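Local coordinates for protein putative acetyl transferase (Pyrococcus furiosus, PDB 1VKC) that probably transfers an acyl group, most likely acetyl, from a coenzyme A thioester to an acceptor that has not been identified, as GNAT-family acetyltransferases do, at residues N68-C80 with A92-R104. Residues are numbered along the deposited sequence; the frame is centred on the assembly and turned at random.
Sequences NERSELLGHVWIC and AYIYDIEVVKWAR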
ATOM      1  N   ASN A  68       7.649   7.765 -17.815  1.00 35.53           N
ATOM      2  CA  ASN A  68       8.313   9.077 -17.838  1.00 38.82           C
ATOM      3  C   ASN A  68       9.691   8.986 -18.500  1.00 38.31           C
ATOM      4  O   ASN A  68      10.085   7.914 -18.976  1.00 36.03           O
ATOM      5  CB  ASN A  68       8.381   9.705 -16.437  1.00 39.19           C
ATOM      6  CG  ASN A  68       9.364   9.008 -15.508  1.00 39.62           C
ATOM      7  OD1 ASN A  68      10.053   8.056 -15.884  1.00 40.69           O
ATOM      8  ND2 ASN A  68       9.418   9.481 -14.271  1.00 41.62           N
ATOM      9  N   GLU A  69      10.409  10.110 -18.537  1.00 40.62           N
ATOM     10  CA  GLU A  69      11.705  10.201 -19.245  1.00 41.25           C
ATOM     11  C   GLU A  69      12.767   9.238 -18.693  1.00 41.71           C
ATOM     12  O   GLU A  69      13.659   8.813 -19.420  1.00 43.79           O
ATOM     13  CB  GLU A  69      12.228  11.650 -19.221  1.00 39.92           C
ATOM     14  N   ARG A  70      12.650   8.887 -17.415  1.00 41.87           N
ATOM     15  CA  ARG A  70      13.523   7.895 -16.783  1.00 41.60           C
ATOM     16  C   ARG A  70      12.977   6.471 -16.910  1.00 41.94           C
ATOM     17  O   ARG A  70      13.442   5.556 -16.222  1.00 39.84           O
ATOM     18  CB  ARG A  70      13.708   8.243 -15.307  1.00 42.99           C
ATOM     19  N   SER A  71      11.992   6.294 -17.797  1.00 42.06           N
ATOM     20  CA  SER A  71      11.296   5.021 -18.001  1.00 40.45           C
ATOM     21  C   SER A  71      10.672   4.475 -16.709  1.00 38.12           C
ATOM     22  O   SER A  71      10.612   3.266 -16.501  1.00 38.60           O
ATOM     23  CB  SER A  71      12.228   4.000 -18.657  1.00 41.47           C
ATOM     24  OG  SER A  71      12.822   4.560 -19.815  1.00 42.05           O
ATOM     25  N   GLU A  72      10.208   5.383 -15.854  1.00 35.46           N
ATOM     26  CA  GLU A  72       9.493   5.000 -14.651  1.00 36.73           C
ATOM     27  C   GLU A  72       8.004   4.859 -14.980  1.00 32.62           C
ATOM     28  O   GLU A  72       7.470   5.625 -15.754  1.00 31.57           O
ATOM     29  CB  GLU A  72       9.688   6.039 -13.544  1.00 36.47           C
ATOM     30  N   LEU A  73       7.366   3.879 -14.359  1.00 33.47           N
ATOM     31  CA  LEU A  73       5.948   3.604 -14.564  1.00 31.70           C
ATOM     32  C   LEU A  73       5.084   4.704 -13.947  1.00 29.20           C
ATOM     33  O   LEU A  73       5.045   4.856 -12.709  1.00 29.76           O
ATOM     34  CB  LEU A  73       5.586   2.247 -13.946  1.00 31.41           C
ATOM     35  CG  LEU A  73       4.133   1.782 -14.074  1.00 32.29           C
ATOM     36  CD1 LEU A  73       3.779   1.521 -15.531  1.00 32.27           C
ATOM     37  CD2 LEU A  73       3.877   0.536 -13.212  1.00 31.97           C
ATOM     38  N   LEU A  74       4.363   5.423 -14.809  1.00 29.35           N
ATOM     39  CA  LEU A  74       3.377   6.431 -14.397  1.00 28.85           C
ATOM     40  C   LEU A  74       1.961   5.875 -14.292  1.00 27.82           C
ATOM     41  O   LEU A  74       1.142   6.416 -13.560  1.00 27.34           O
ATOM     42  CB  LEU A  74       3.371   7.606 -15.370  1.00 30.27           C
ATOM     43  CG  LEU A  74       4.708   8.321 -15.567  1.00 32.04           C
ATOM     44  CD1 LEU A  74       4.506   9.461 -16.548  1.00 32.82           C
ATOM     45  CD2 LEU A  74       5.255   8.817 -14.245  1.00 33.46           C
ATOM     46  N   GLY A  75       1.667   4.810 -15.031  1.00 28.04           N
ATOM     47  CA  GLY A  75       0.331   4.241 -15.018  1.00 25.92           C
ATOM     48  C   GLY A  75       0.178   3.173 -16.063  1.00 25.94           C
ATOM     49  O   GLY A  75       1.055   2.993 -16.896  1.00 25.48           O
ATOM     50  N   HIS A  76      -0.945   2.471 -16.037  1.00 21.84           N
ATOM     51  CA  HIS A  76      -1.166   1.402 -17.005  1.00 21.75           C
ATOM     52  C   HIS A  76      -2.644   1.195 -17.254  1.00 20.19           C
ATOM     53  O   HIS A  76      -3.497   1.651 -16.468  1.00 17.80           O
ATOM     54  CB  HIS A  76      -0.537   0.096 -16.489  1.00 24.07           C
ATOM     55  CG  HIS A  76      -1.266  -0.485 -15.319  1.00 25.68           C
ATOM     56  ND1 HIS A  76      -2.283  -1.403 -15.459  1.00 28.93           N
ATOM     57  CD2 HIS A  76      -1.160  -0.241 -13.993  1.00 27.10           C
ATOM     58  CE1 HIS A  76      -2.762  -1.707 -14.269  1.00 27.02           C
ATOM     59  NE2 HIS A  76      -2.112  -1.003 -13.365  1.00 25.53           N
ATOM     60  N   VAL A  77      -2.935   0.497 -18.350  1.00 20.80           N
ATOM     61  CA  VAL A  77      -4.248  -0.055 -18.590  1.00 19.22           C
ATOM     62  C   VAL A  77      -4.105  -1.538 -18.932  1.00 21.01           C
ATOM     63  O   VAL A  77      -3.154  -1.934 -19.615  1.00 24.71           O
ATOM     64  CB  VAL A  77      -5.030   0.732 -19.662  1.00 20.72           C
ATOM     65  CG1 VAL A  77      -4.254   0.873 -20.965  1.00 20.97           C
ATOM     66  CG2 VAL A  77      -6.372   0.088 -19.903  1.00 20.28           C
ATOM     67  N   TRP A  78      -5.009  -2.355 -18.381  1.00 20.97           N
ATOM     68  CA  TRP A  78      -5.020  -3.807 -18.617  1.00 21.63           C
ATOM     69  C   TRP A  78      -6.288  -4.137 -19.386  1.00 21.93           C
ATOM     70  O   TRP A  78      -7.370  -3.921 -18.889  1.00 19.41           O
ATOM     71  CB  TRP A  78      -4.932  -4.543 -17.257  1.00 25.44           C
ATOM     72  CG  TRP A  78      -4.953  -6.064 -17.292  1.00 25.68           C
ATOM     73  CD1 TRP A  78      -4.938  -6.876 -18.393  1.00 26.19           C
ATOM     74  CD2 TRP A  78      -4.960  -6.939 -16.154  1.00 25.77           C
ATOM     75  NE1 TRP A  78      -4.975  -8.194 -18.007  1.00 27.06           N
ATOM     76  CE2 TRP A  78      -4.975  -8.265 -16.641  1.00 26.40           C
ATOM     77  CE3 TRP A  78      -4.955  -6.732 -14.768  1.00 27.24           C
ATOM     78  CZ2 TRP A  78      -4.991  -9.388 -15.788  1.00 27.73           C
ATOM     79  CZ3 TRP A  78      -4.971  -7.847 -13.912  1.00 27.43           C
ATOM     80  CH2 TRP A  78      -4.993  -9.156 -14.429  1.00 26.97           C
ATOM     81  N   ILE A  79      -6.121  -4.653 -20.608  1.00 20.93           N
ATOM     82  CA  ILE A  79      -7.221  -5.001 -21.503  1.00 22.05           C
ATOM     83  C   ILE A  79      -7.289  -6.506 -21.715  1.00 22.76           C
ATOM     84  O   ILE A  79      -6.248  -7.161 -21.901  1.00 19.84           O
ATOM     85  CB  ILE A  79      -7.020  -4.367 -22.892  1.00 24.48           C
ATOM     86  CG1 ILE A  79      -6.620  -2.907 -22.787  1.00 24.53           C
ATOM     87  CG2 ILE A  79      -8.294  -4.528 -23.751  1.00 25.53           C
ATOM     88  CD1 ILE A  79      -5.895  -2.429 -23.989  1.00 28.09           C
ATOM     89  N   CYS A  80      -8.514  -7.030 -21.723  1.00 24.90           N
ATOM     90  CA  CYS A  80      -8.806  -8.423 -22.055  1.00 24.88           C
ATOM     91  C   CYS A  80      -9.842  -8.501 -23.175  1.00 24.86           C
ATOM     92  O   CYS A  80     -10.965  -8.000 -23.015  1.00 25.27           O
ATOM     93  CB  CYS A  80      -9.387  -9.145 -20.833  1.00 27.66           C
ATOM     94  SG  CYS A  80      -9.656 -10.912 -21.041  1.00 34.76           S
ATOM     95  N   ALA A  92     -13.687  -5.673 -25.515  1.00 18.35           N
ATOM     96  CA  ALA A  92     -12.478  -5.498 -24.747  1.00 18.74           C
ATOM     97  C   ALA A  92     -12.936  -5.169 -23.343  1.00 19.52           C
ATOM     98  O   ALA A  92     -13.635  -4.186 -23.148  1.00 19.17           O
ATOM     99  CB  ALA A  92     -11.672  -4.394 -25.282  1.00 19.43           C
ATOM    100  N   TYR A  93     -12.547  -5.991 -22.378  1.00 19.25           N
ATOM    101  CA  TYR A  93     -12.830  -5.717 -20.982  1.00 18.02           C
ATOM    102  C   TYR A  93     -11.572  -5.077 -20.344  1.00 19.00           C
ATOM    103  O   TYR A  93     -10.460  -5.591 -20.486  1.00 19.72           O
ATOM    104  CB  TYR A  93     -13.210  -6.992 -20.259  1.00 22.22           C
ATOM    105  CG  TYR A  93     -13.741  -6.745 -18.863  1.00 22.75           C
ATOM    106  CD1 TYR A  93     -12.915  -6.859 -17.748  1.00 24.88           C
ATOM    107  CD2 TYR A  93     -15.069  -6.381 -18.661  1.00 24.05           C
ATOM    108  CE1 TYR A  93     -13.410  -6.637 -16.465  1.00 23.62           C
ATOM    109  CE2 TYR A  93     -15.566  -6.138 -17.377  1.00 23.58           C
ATOM    110  CZ  TYR A  93     -14.732  -6.265 -16.296  1.00 23.06           C
ATOM    111  OH  TYR A  93     -15.234  -6.039 -15.027  1.00 27.19           O
ATOM    112  N   ILE A  94     -11.765  -3.957 -19.677  1.00 19.34           N
ATOM    113  CA  ILE A  94     -10.677  -3.262 -18.999  1.00 21.85           C
ATOM    114  C   ILE A  94     -10.702  -3.681 -17.542  1.00 21.76           C
ATOM    115  O   ILE A  94     -11.619  -3.300 -16.777  1.00 21.77           O
ATOM    116  CB  ILE A  94     -10.839  -1.732 -19.091  1.00 22.52           C
ATOM    117  CG1 ILE A  94     -11.031  -1.258 -20.535  1.00 24.97           C
ATOM    118  CG2 ILE A  94      -9.658  -1.010 -18.389  1.00 22.21           C
ATOM    119  CD1 ILE A  94      -9.911  -1.472 -21.423  1.00 25.78           C
ATOM    120  N   TYR A  95      -9.720  -4.470 -17.159  1.00 24.83           N
ATOM    121  CA  TYR A  95      -9.593  -4.916 -15.782  1.00 27.78           C
ATOM    122  C   TYR A  95      -9.193  -3.773 -14.902  1.00 28.97           C
ATOM    123  O   TYR A  95      -9.672  -3.646 -13.780  1.00 29.41           O
ATOM    124  CB  TYR A  95      -8.553  -6.023 -15.664  1.00 29.97           C
ATOM    125  CG  TYR A  95      -9.095  -7.386 -15.999  1.00 31.39           C
ATOM    126  CD1 TYR A  95      -8.530  -8.160 -16.999  1.00 31.11           C
ATOM    127  CD2 TYR A  95     -10.189  -7.897 -15.308  1.00 31.02           C
ATOM    128  CE1 TYR A  95      -9.043  -9.428 -17.299  1.00 33.07           C
ATOM    129  CE2 TYR A  95     -10.702  -9.150 -15.598  1.00 33.15           C
ATOM    130  CZ  TYR A  95     -10.128  -9.905 -16.595  1.00 31.87           C
ATOM    131  OH  TYR A  95     -10.650 -11.146 -16.870  1.00 34.95           O
ATOM    132  N   ASP A  96      -8.317  -2.930 -15.424  1.00 27.55           N
ATOM    133  CA  ASP A  96      -7.693  -1.930 -14.625  1.00 31.44           C
ATOM    134  C   ASP A  96      -7.202  -0.749 -15.445  1.00 28.25           C
ATOM    135  O   ASP A  96      -6.738  -0.917 -16.553  1.00 26.05           O
ATOM    136  CB  ASP A  96      -6.490  -2.585 -13.938  1.00 37.97           C
ATOM    137  CG  ASP A  96      -6.018  -1.833 -12.777  1.00 42.20           C
ATOM    138  OD1 ASP A  96      -6.725  -0.893 -12.337  1.00 46.54           O
ATOM    139  OD2 ASP A  96      -4.951  -2.116 -12.216  1.00 46.20           O
ATOM    140  N   ILE A  97      -7.317   0.443 -14.869  1.00 25.71           N
ATOM    141  CA  ILE A  97      -6.594   1.613 -15.327  1.00 26.37           C
ATOM    142  C   ILE A  97      -6.175   2.392 -14.069  1.00 25.81           C
ATOM    143  O   ILE A  97      -7.008   2.726 -13.233  1.00 23.25           O
ATOM    144  CB  ILE A  97      -7.439   2.430 -16.315  1.00 31.11           C
ATOM    145  CG1 ILE A  97      -6.685   3.667 -16.794  1.00 32.90           C
ATOM    146  CG2 ILE A  97      -8.776   2.823 -15.715  1.00 34.91           C
ATOM    147  CD1 ILE A  97      -7.077   4.066 -18.192  1.00 35.25           C
ATOM    148  N   GLU A  98      -4.871   2.605 -13.923  1.00 24.67           N
ATOM    149  CA  GLU A  98      -4.282   3.149 -12.705  1.00 27.44           C
ATOM    150  C   GLU A  98      -3.200   4.152 -13.096  1.00 28.13           C
ATOM    151  O   GLU A  98      -2.429   3.914 -14.026  1.00 27.84           O
ATOM    152  CB  GLU A  98      -3.709   2.006 -11.823  1.00 28.51           C
ATOM    153  CG  GLU A  98      -4.788   1.220 -11.073  1.00 31.04           C
ATOM    154  CD  GLU A  98      -4.338  -0.123 -10.464  1.00 33.45           C
ATOM    155  OE1 GLU A  98      -5.177  -0.770  -9.781  1.00 35.70           O
ATOM    156  OE2 GLU A  98      -3.177  -0.555 -10.637  1.00 37.51           O
ATOM    157  N   VAL A  99      -3.189   5.302 -12.426  1.00 28.19           N
ATOM    158  CA  VAL A  99      -2.130   6.303 -12.609  1.00 29.92           C
ATOM    159  C   VAL A  99      -1.546   6.599 -11.216  1.00 31.67           C
ATOM    160  O   VAL A  99      -2.287   6.694 -10.251  1.00 31.10           O
ATOM    161  CB  VAL A  99      -2.675   7.576 -13.280  1.00 28.81           C
ATOM    162  CG1 VAL A  99      -1.605   8.671 -13.369  1.00 29.80           C
ATOM    163  CG2 VAL A  99      -3.239   7.250 -14.670  1.00 30.52           C
ATOM    164  N   VAL A 100      -0.224   6.703 -11.115  1.00 32.92           N
ATOM    165  CA  VAL A 100       0.417   6.944  -9.811  1.00 32.81           C
ATOM    166  C   VAL A 100       0.022   8.310  -9.284  1.00 32.70           C
ATOM    167  O   VAL A 100      -0.195   9.229 -10.047  1.00 29.40           O
ATOM    168  CB  VAL A 100       1.952   6.799  -9.850  1.00 33.86           C
ATOM    169  CG1 VAL A 100       2.317   5.406 -10.203  1.00 35.74           C
ATOM    170  CG2 VAL A 100       2.599   7.821 -10.817  1.00 33.34           C
ATOM    171  N   LYS A 101      -0.087   8.419  -7.963  1.00 35.65           N
ATOM    172  CA  LYS A 101      -0.693   9.590  -7.320  1.00 36.70           C
ATOM    173  C   LYS A 101      -0.059  10.918  -7.732  1.00 38.14           C
ATOM    174  O   LYS A 101      -0.752  11.894  -7.956  1.00 40.11           O
ATOM    175  CB  LYS A 101      -0.688   9.429  -5.797  1.00 38.61           C
ATOM    176  CG  LYS A 101       0.680   9.124  -5.174  1.00 40.02           C
ATOM    177  CD  LYS A 101       0.561   8.934  -3.661  1.00 41.46           C
ATOM    178  CE  LYS A 101       1.767   8.227  -3.087  1.00 42.78           C
ATOM    179  NZ  LYS A 101       1.663   8.101  -1.600  1.00 45.16           N
ATOM    180  N   TRP A 102       1.256  10.946  -7.873  1.00 40.73           N
ATOM    181  CA  TRP A 102       1.939  12.203  -8.228  1.00 41.03           C
ATOM    182  C   TRP A 102       1.909  12.533  -9.728  1.00 40.11           C
ATOM    183  O   TRP A 102       2.329  13.620 -10.124  1.00 38.46           O
ATOM    184  CB  TRP A 102       3.378  12.221  -7.703  1.00 43.18           C
ATOM    185  CG  TRP A 102       4.110  10.978  -7.928  1.00 43.34           C
ATOM    186  CD1 TRP A 102       4.159   9.907  -7.099  1.00 43.09           C
ATOM    187  CD2 TRP A 102       4.919  10.655  -9.057  1.00 44.09           C
ATOM    188  NE1 TRP A 102       4.948   8.927  -7.642  1.00 44.17           N
ATOM    189  CE2 TRP A 102       5.432   9.363  -8.847  1.00 44.38           C
ATOM    190  CE3 TRP A 102       5.262  11.327 -10.236  1.00 44.25           C
ATOM    191  CZ2 TRP A 102       6.272   8.727  -9.766  1.00 44.46           C
ATOM    192  CZ3 TRP A 102       6.102  10.694 -11.149  1.00 43.86           C
ATOM    193  CH2 TRP A 102       6.595   9.410 -10.907  1.00 43.80           C
ATOM    194  N   ALA A 103       1.405  11.618 -10.558  1.00 36.60           N
ATOM    195  CA  ALA A 103       1.298  11.876 -12.007  1.00 36.85           C
ATOM    196  C   ALA A 103      -0.158  12.143 -12.438  1.00 39.08           C
ATOM    197  O   ALA A 103      -0.455  12.258 -13.628  1.00 36.46           O
ATOM    198  CB  ALA A 103       1.878  10.709 -12.782  1.00 38.03           C
ATOM    199  N   ARG A 104      -1.055  12.248 -11.468  1.00 40.82           N
ATOM    200  CA  ARG A 104      -2.465  12.517 -11.755  1.00 44.04           C
ATOM    201  C   ARG A 104      -2.645  13.983 -12.168  1.00 43.58           C
ATOM    202  O   ARG A 104      -1.913  14.855 -11.710  1.00 47.00           O
ATOM    203  CB  ARG A 104      -3.346  12.118 -10.557  1.00 44.31           C
ATOM    204  CG  ARG A 104      -3.535  10.578 -10.438  1.00 46.52           C
ATOM    205  CD  ARG A 104      -4.036  10.085  -9.088  1.00 48.42           C
ATOM    206  NE  ARG A 104      -3.900   8.623  -8.938  1.00 49.89           N
ATOM    207  CZ  ARG A 104      -3.790   7.972  -7.765  1.00 49.88           C
ATOM    208  NH1 ARG A 104      -3.661   6.643  -7.748  1.00 49.67           N
ATOM    209  NH2 ARG A 104      -3.803   8.633  -6.603  1.00 51.72           N
TER
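H76 and E98 face each other as a hydrogen-bonded antiparallel pair and are joined by three hydrogen bonds. In the backbone each N donates to the other's O; between the side chains, H76 NE2 donates to E98 OE2 over 3.0 Å, at 158° and from above the carboxylate plane. The imidazole can reach it because CG of H76 sits between the backbone N and the carbonyl carbon (chi1 70°), which lays the ring over the neighbouring strand. D96 stands at the edge of the same ring, OD2 lying 3.0 Å from H76 CE1, with its carboxylate turned nearly perpendicular to the imidazole. D27 of helix 20-31 also comes close to both carboxylates.

Further backbone bonds run from V100 N to L74 O at one end to a reciprocal pair between C80 and Y93 at the other, where Y93 N lies only 2.6 Å from C80 O. These strands, 73-83 and 90-99, form the central antiparallel hairpin of the GNAT fold; strand 60-68 flanks it on one side and the parallel strand 128-130 on the other. Opposite A66 of strand 60-68, L74 and G75 make a classic beta bulge.

Among the aromatics, Y95 turns an edge to the face of W78, with CD1 3.6 Å from W78 CE2 and the planes at 51°. F63 stacks on the same indole. Beyond it, Y95 CE1 touches C80 CB at 3.6 Å.

Aliphatic packing fills the V77, I79, I94 and I97 face, which helix 108-122 covers: I94 CG2 meets V77 CG2 at 3.8 Å, and I94 CD1 lies alongside I79 CG1. Beyond the end of strand 90-99, W102 turns back so that its CH2 meets L74 CD2 at 3.6 Å, while W102 also packs on P38 of the second subunit.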